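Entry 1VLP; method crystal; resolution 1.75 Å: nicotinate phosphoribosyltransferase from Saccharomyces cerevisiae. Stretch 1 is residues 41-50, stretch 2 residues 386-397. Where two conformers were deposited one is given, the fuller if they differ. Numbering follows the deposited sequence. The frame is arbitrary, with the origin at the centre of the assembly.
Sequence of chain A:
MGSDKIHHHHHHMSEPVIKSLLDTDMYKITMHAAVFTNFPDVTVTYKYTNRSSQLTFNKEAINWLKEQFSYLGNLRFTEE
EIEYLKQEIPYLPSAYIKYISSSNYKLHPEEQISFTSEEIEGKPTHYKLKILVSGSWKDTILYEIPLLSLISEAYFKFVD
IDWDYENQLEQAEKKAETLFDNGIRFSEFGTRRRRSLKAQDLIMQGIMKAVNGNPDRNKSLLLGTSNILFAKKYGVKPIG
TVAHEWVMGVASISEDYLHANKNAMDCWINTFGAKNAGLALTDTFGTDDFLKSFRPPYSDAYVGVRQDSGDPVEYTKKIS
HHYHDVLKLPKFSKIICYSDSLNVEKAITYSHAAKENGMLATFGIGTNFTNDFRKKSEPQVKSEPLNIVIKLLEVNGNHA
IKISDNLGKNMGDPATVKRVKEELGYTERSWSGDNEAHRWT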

# COMPACT_ATOMS: atom_id res chain seq x y z
N ASP A 41 -10.23 16.26 12.27
CA ASP A 41 -9.80 16.71 13.62
C ASP A 41 -8.94 15.66 14.38
O ASP A 41 -8.17 15.97 15.29
CB ASP A 41 -11.06 16.90 14.44
CG ASP A 41 -12.03 15.65 14.39
OD1 ASP A 41 -12.41 15.23 13.22
OD2 ASP A 41 -12.42 15.12 15.51
N VAL A 42 -9.17 14.41 14.04
CA VAL A 42 -8.55 13.27 14.71
C VAL A 42 -7.05 13.36 14.53
O VAL A 42 -6.57 13.73 13.47
CB VAL A 42 -9.10 11.94 14.09
CG1 VAL A 42 -8.28 10.73 14.47
CG2 VAL A 42 -10.57 11.77 14.44
N THR A 43 -6.32 13.01 15.59
CA THR A 43 -4.87 13.05 15.59
C THR A 43 -4.34 11.62 15.62
O THR A 43 -4.98 10.69 16.15
CB THR A 43 -4.26 13.90 16.74
OG1 THR A 43 -4.49 13.29 18.01
CG2 THR A 43 -4.85 15.29 16.72
N VAL A 44 -3.21 11.43 14.95
CA VAL A 44 -2.63 10.11 14.85
C VAL A 44 -1.11 10.17 14.96
O VAL A 44 -0.48 11.25 14.81
CB VAL A 44 -2.98 9.45 13.47
CG1 VAL A 44 -4.50 9.24 13.30
CG2 VAL A 44 -2.36 10.29 12.30
N THR A 45 -0.53 8.99 15.23
CA THR A 45 0.92 8.83 15.15
C THR A 45 1.18 7.58 14.32
O THR A 45 0.60 6.53 14.58
CB THR A 45 1.56 8.68 16.54
OG1 THR A 45 1.36 9.89 17.27
CG2 THR A 45 3.04 8.38 16.42
N TYR A 46 2.09 7.68 13.34
CA TYR A 46 2.66 6.52 12.62
C TYR A 46 4.08 6.29 13.08
O TYR A 46 4.79 7.27 13.42
CB TYR A 46 2.70 6.75 11.09
CG TYR A 46 1.37 6.95 10.39
CD1 TYR A 46 0.73 8.20 10.43
CD2 TYR A 46 0.75 5.92 9.68
CE1 TYR A 46 -0.48 8.41 9.79
CE2 TYR A 46 -0.47 6.13 9.04
CZ TYR A 46 -1.07 7.39 9.12
OH TYR A 46 -2.25 7.66 8.49
N LYS A 47 4.55 5.03 13.01
CA LYS A 47 5.89 4.70 13.43
C LYS A 47 6.56 3.83 12.41
O LYS A 47 6.00 2.90 11.91
CB LYS A 47 5.89 3.97 14.78
CG LYS A 47 7.19 3.17 15.05
CD LYS A 47 7.19 2.37 16.39
CE LYS A 47 8.59 1.71 16.66
NZ LYS A 47 8.84 0.36 16.03
N TYR A 48 7.81 4.17 12.16
CA TYR A 48 8.73 3.37 11.32
C TYR A 48 9.25 2.18 12.08
O TYR A 48 9.64 2.28 13.22
CB TYR A 48 9.90 4.26 10.89
CG TYR A 48 11.14 3.58 10.32
CD1 TYR A 48 11.21 3.25 8.96
CD2 TYR A 48 12.22 3.28 11.15
CE1 TYR A 48 12.33 2.67 8.44
CE2 TYR A 48 13.39 2.66 10.63
CZ TYR A 48 13.44 2.42 9.25
OH TYR A 48 14.58 1.88 8.73
N THR A 49 9.29 1.04 11.42
CA THR A 49 9.95 -0.12 11.98
C THR A 49 10.75 -0.79 10.87
O THR A 49 10.29 -0.92 9.74
CB THR A 49 8.93 -1.14 12.56
OG1 THR A 49 8.12 -0.50 13.54
CG2 THR A 49 9.69 -2.29 13.22
N ASN A 50 11.99 -1.09 11.21
CA ASN A 50 12.86 -1.85 10.34
C ASN A 50 12.87 -3.30 10.80
O ASN A 50 13.51 -3.63 11.81
CB ASN A 50 14.28 -1.28 10.34
CG ASN A 50 15.23 -2.05 9.41
OD1 ASN A 50 14.81 -2.98 8.72
ND2 ASN A 50 16.55 -1.68 9.42
N LEU A 386 15.26 -4.03 1.88
CA LEU A 386 15.04 -3.54 3.23
C LEU A 386 13.58 -3.77 3.56
O LEU A 386 12.72 -3.29 2.82
CB LEU A 386 15.38 -2.04 3.23
CG LEU A 386 15.50 -1.30 4.53
CD1 LEU A 386 16.64 -1.90 5.37
CD2 LEU A 386 15.75 0.18 4.22
N ASN A 387 13.32 -4.51 4.64
CA ASN A 387 11.95 -4.85 5.11
C ASN A 387 11.52 -3.81 6.14
O ASN A 387 11.61 -4.06 7.37
CB ASN A 387 11.94 -6.23 5.73
CG ASN A 387 10.53 -6.72 6.18
OD1 ASN A 387 9.52 -6.01 6.08
ND2 ASN A 387 10.48 -7.95 6.71
N ILE A 388 11.06 -2.67 5.63
CA ILE A 388 10.62 -1.55 6.47
C ILE A 388 9.12 -1.27 6.28
O ILE A 388 8.54 -1.47 5.20
CB ILE A 388 11.43 -0.27 6.20
CG1 ILE A 388 11.49 0.02 4.68
CG2 ILE A 388 12.84 -0.44 6.82
CD1 ILE A 388 12.07 1.33 4.26
N VAL A 389 8.53 -0.76 7.35
CA VAL A 389 7.12 -0.34 7.35
C VAL A 389 6.96 0.95 8.12
O VAL A 389 7.84 1.29 8.89
CB VAL A 389 6.21 -1.39 7.96
CG1 VAL A 389 6.31 -2.69 7.17
CG2 VAL A 389 6.49 -1.61 9.40
N ILE A 390 5.89 1.68 7.82
CA ILE A 390 5.49 2.86 8.60
C ILE A 390 4.01 2.61 8.87
O ILE A 390 3.21 2.58 7.96
CB ILE A 390 5.76 4.20 7.87
CG1 ILE A 390 7.24 4.49 7.85
CG2 ILE A 390 5.02 5.36 8.54
CD1 ILE A 390 7.63 5.66 6.98
N LYS A 391 3.72 2.28 10.12
CA LYS A 391 2.43 1.75 10.57
C LYS A 391 1.68 2.72 11.48
O LYS A 391 2.31 3.41 12.27
CB LYS A 391 2.69 0.49 11.39
CG LYS A 391 3.50 0.72 12.72
CD LYS A 391 4.14 -0.57 13.30
CE LYS A 391 4.76 -0.33 14.69
NZ LYS A 391 4.82 -1.65 15.42
N LEU A 392 0.37 2.73 11.39
CA LEU A 392 -0.45 3.50 12.30
C LEU A 392 -0.26 2.88 13.69
O LEU A 392 -0.43 1.65 13.86
CB LEU A 392 -1.92 3.48 11.86
CG LEU A 392 -2.87 4.29 12.72
CD1 LEU A 392 -2.53 5.75 12.69
CD2 LEU A 392 -4.33 4.00 12.28
N LEU A 393 0.13 3.71 14.67
CA LEU A 393 0.39 3.28 16.04
C LEU A 393 -0.65 3.74 17.07
O LEU A 393 -0.97 3.01 18.04
CB LEU A 393 1.75 3.86 16.48
CG LEU A 393 2.48 3.45 17.75
CD1 LEU A 393 3.42 2.28 17.51
CD2 LEU A 393 3.28 4.61 18.21
N GLU A 394 -1.12 4.97 16.91
CA GLU A 394 -2.00 5.58 17.87
C GLU A 394 -2.99 6.52 17.19
O GLU A 394 -2.62 7.16 16.23
CB GLU A 394 -1.12 6.38 18.83
CG GLU A 394 -1.59 6.57 20.18
CD GLU A 394 -0.53 7.21 21.06
OE1 GLU A 394 -0.32 8.44 20.94
OE2 GLU A 394 0.09 6.47 21.88
N VAL A 395 -4.20 6.60 17.75
CA VAL A 395 -5.28 7.49 17.28
C VAL A 395 -5.97 8.17 18.49
O VAL A 395 -6.50 7.45 19.34
CB VAL A 395 -6.32 6.72 16.46
CG1 VAL A 395 -7.37 7.69 15.84
CG2 VAL A 395 -5.65 5.89 15.28
N ASN A 396 -5.92 9.51 18.58
CA ASN A 396 -6.48 10.21 19.73
C ASN A 396 -6.01 9.53 21.05
O ASN A 396 -6.75 9.34 21.98
CB ASN A 396 -8.00 10.20 19.65
CG ASN A 396 -8.53 11.18 18.61
OD1 ASN A 396 -7.75 11.90 17.97
ND2 ASN A 396 -9.85 11.26 18.50
N GLY A 397 -4.73 9.17 21.08
CA GLY A 397 -4.10 8.61 22.27
C GLY A 397 -4.36 7.14 22.51
O GLY A 397 -3.71 6.54 23.40
O HOH W 1 -10.78 13.76 17.63

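Stretch 2 runs antiparallel to stretch 1, and its first residue, Leu 386, lies with CD1 4.0 Å from Asn 50 OD1. Ile 388 opens the strand proper. Its apolar side chain suits a buried site, and its CG2 lies 3.5 Å from Tyr 48 CE1. Val 389, on the other face, makes a reciprocal backbone pair with Thr 49: Thr 49 N to Val 389 O is 2.9 Å, and Val 389 N to Thr 49 O is 3.0 Å. Its beta-branched side chain suits an extended strand.

Ile 390 returns to the buried face, where CG2 packs 3.7 Å from Tyr 46 CB and CG1 lies at the edge of the Tyr 48 ring. Lys 391 N donates to Lys 47 O at 3.0 Å and Lys 47 N donates to Lys 391 O at 2.9 Å. On this more exposed face the long aliphatic chains can run together, Lys 47 CD lying 4.0 Å from Lys 391 CE, although their like-charged NZ atoms are 4.5 Å apart.

Leu 392 is buried, and its side chain, chi1 t, brings CD1 over one face of the Tyr 46 ring, 4.2 Å from the centroid, in a CH-pi contact, and also 3.8 Å from Val 44 CB. Next comes a beta bulge. Thr 45 O accepts from both Leu 393 N (2.9 Å) and Glu 394 N (3.3 Å), so one residue of stretch 1 faces two of stretch 2. The extra residue, Leu 393, points toward stretch 1 and lays CD1 3.9 Å from Lys 47 CD, apolar carbon against the lysine's aliphatic chain. Glu 394 is partly exposed, so its charged end need not be buried; it bonds here through its backbone.

Val 395, compact and buried, places CG1 3.5 Å from Val 42 CG1. Asn 396, with positive phi, ends the pairing: its N donates to Thr 43 O (2.9 Å), while its OD1 accepts from Thr 43 N (3.0 Å), the side-chain amide standing in for a backbone carbonyl. Its ND2 donates to a water that bridges to Asp 41 OD2.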